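Long-range contact in EmGH1 (Erythrobacter marinus, PDB 5Z87), which probably hydrolyses beta-glucosidic bonds as a glycoside hydrolase of family 3: residues Pro66-Val71 and Gly90-Ala95. Numbering follows the deposited sequence.
Sequences PRAADV and GGVYSA
R67 and Y93 lie side by side and point the same way at the first strand of the parallel sheet in the TIM-barrel-like N-terminal domain, a worked example of how a backbone bridge can set two side chains off from the same place. Y93 N donates a hydrogen bond to P66 O at 3.0 Å, and Y93 O in turn accepts one from A68 N at 2.8 Å, the straighter of the two bonds with 162° at the hydrogen. Residues 67 and 93 thereby form a single beta bridge, and the chain runs on into helix 68-73. Both carbonyls also take a CA-H...O contact, P66 O from V92 CA and Y93 O from R67 CA. Starting at the bridge, CG of Y93 leaves anti to its own backbone N (chi1 174°), while the arginine chain bends at chi3, where NE turns off, and NH2 lies 3.7 Å from Y93 CE2. Guanidinium and ring planes are 55° apart, so this is no flat stack; Y93 CD2 sits over one guanidinium face, toward its rim, and S94 CB covers the centre of one face of the phenol ring. R67 further makes a cation-pi contact with W314, and Y93 OH is hydrogen-bonded to E130; Y93, W314 and E130 all line the pocket that holds a dithiothreitol molecule. On the apolar flank, A68 CB packs against V92 CB and, at 3.7 Å, A95 CB, while helix 101-116 receives V92 and A95. One water joins the two segments, donating to S94 O at 2.9 Å and accepting a weak hydrogen bond from A69 N.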
loop_
_atom_site.group_PDB
_atom_site.type_symbol
_atom_site.label_atom_id
_atom_site.label_comp_id
_atom_site.label_asym_id
_atom_site.label_seq_id
_atom_site.Cartn_x
_atom_site.Cartn_y
_atom_site.Cartn_z
ATOM N N PRO A 66 -14.467 -30.054 -11.984
ATOM C CA PRO A 66 -15.122 -29.987 -10.671
ATOM C C PRO A 66 -14.288 -30.699 -9.615
ATOM O O PRO A 66 -13.260 -31.316 -9.900
ATOM C CB PRO A 66 -16.450 -30.722 -10.896
ATOM C CG PRO A 66 -16.068 -31.803 -11.886
ATOM C CD PRO A 66 -15.037 -31.133 -12.820
ATOM N N ARG A 67 -14.759 -30.605 -8.378
ATOM C CA ARG A 67 -14.173 -31.396 -7.310
ATOM C C ARG A 67 -14.446 -32.875 -7.549
ATOM O O ARG A 67 -15.526 -33.261 -8.004
ATOM C CB ARG A 67 -14.724 -30.963 -5.955
ATOM C CG ARG A 67 -13.662 -30.909 -4.876
ATOM C CD ARG A 67 -14.213 -30.377 -3.571
ATOM N NE ARG A 67 -14.099 -28.927 -3.528
ATOM C CZ ARG A 67 -13.039 -28.278 -3.057
ATOM N NH1 ARG A 67 -13.014 -26.944 -3.079
ATOM N NH2 ARG A 67 -12.008 -28.969 -2.573
ATOM N N ALA A 68 -13.453 -33.703 -7.225
ATOM C CA ALA A 68 -13.511 -35.127 -7.537
ATOM C C ALA A 68 -14.661 -35.845 -6.842
ATOM O O ALA A 68 -15.221 -36.795 -7.407
ATOM C CB ALA A 68 -12.192 -35.792 -7.153
ATOM N N ALA A 69 -15.030 -35.415 -5.631
ATOM C CA ALA A 69 -15.787 -36.276 -4.721
ATOM C C ALA A 69 -17.096 -36.769 -5.336
ATOM O O ALA A 69 -17.444 -37.946 -5.196
ATOM C CB ALA A 69 -16.063 -35.535 -3.410
ATOM N N ASP A 70 -17.844 -35.889 -6.002
ATOM C CA ASP A 70 -19.153 -36.279 -6.530
ATOM C C ASP A 70 -19.047 -37.124 -7.788
ATOM O O ASP A 70 -19.951 -37.915 -8.071
ATOM C CB ASP A 70 -20.001 -35.047 -6.821
ATOM C CG ASP A 70 -20.563 -34.429 -5.562
ATOM O OD1 ASP A 70 -20.211 -34.901 -4.451
ATOM O OD2 ASP A 70 -21.362 -33.481 -5.684
ATOM N N VAL A 71 -17.980 -36.946 -8.566
ATOM C CA VAL A 71 -17.717 -37.832 -9.684
ATOM C C VAL A 71 -17.353 -39.225 -9.177
ATOM O O VAL A 71 -17.848 -40.236 -9.684
ATOM C CB VAL A 71 -16.609 -37.229 -10.569
ATOM C CG1 VAL A 71 -16.337 -38.109 -11.780
ATOM C CG2 VAL A 71 -16.991 -35.818 -10.995
ATOM N N GLY A 90 -12.600 -32.765 -18.352
ATOM C CA GLY A 90 -11.278 -32.170 -18.360
ATOM C C GLY A 90 -10.415 -32.621 -17.198
ATOM O O GLY A 90 -9.345 -33.202 -17.392
ATOM N N GLY A 91 -10.866 -32.348 -15.975
ATOM C CA GLY A 91 -10.121 -32.758 -14.804
ATOM C C GLY A 91 -11.035 -32.894 -13.609
ATOM O O GLY A 91 -12.217 -32.546 -13.654
ATOM N N VAL A 92 -10.471 -33.429 -12.532
ATOM C CA VAL A 92 -11.095 -33.368 -11.221
ATOM C C VAL A 92 -10.051 -32.834 -10.258
ATOM O O VAL A 92 -8.841 -32.945 -10.481
ATOM C CB VAL A 92 -11.639 -34.727 -10.715
ATOM C CG1 VAL A 92 -12.840 -35.162 -11.526
ATOM C CG2 VAL A 92 -10.542 -35.792 -10.698
ATOM N N TYR A 93 -10.540 -32.251 -9.175
ATOM C CA TYR A 93 -9.692 -31.653 -8.158
ATOM C C TYR A 93 -9.871 -32.411 -6.856
ATOM O O TYR A 93 -11.006 -32.656 -6.433
ATOM C CB TYR A 93 -10.040 -30.175 -7.966
ATOM C CG TYR A 93 -9.309 -29.506 -6.832
ATOM C CD1 TYR A 93 -7.940 -29.648 -6.682
ATOM C CD2 TYR A 93 -9.988 -28.708 -5.926
ATOM C CE1 TYR A 93 -7.268 -29.008 -5.650
ATOM C CE2 TYR A 93 -9.326 -28.063 -4.894
ATOM C CZ TYR A 93 -7.977 -28.215 -4.758
ATOM O OH TYR A 93 -7.336 -27.579 -3.724
ATOM N N SER A 94 -8.752 -32.799 -6.245
ATOM C CA SER A 94 -8.754 -33.330 -4.884
ATOM C C SER A 94 -9.438 -34.700 -4.793
ATOM O O SER A 94 -10.475 -34.855 -4.135
ATOM C CB SER A 94 -9.413 -32.313 -3.941
ATOM O OG SER A 94 -9.006 -32.523 -2.608
ATOM N N ALA A 95 -8.850 -35.702 -5.448
ATOM C CA ALA A 95 -9.377 -37.058 -5.463
ATOM C C ALA A 95 -8.851 -37.906 -4.316
ATOM O O ALA A 95 -9.365 -39.006 -4.093
ATOM C CB ALA A 95 -9.040 -37.746 -6.792
HETATM O O HOH W 1 -13.138 -33.761 -3.921
#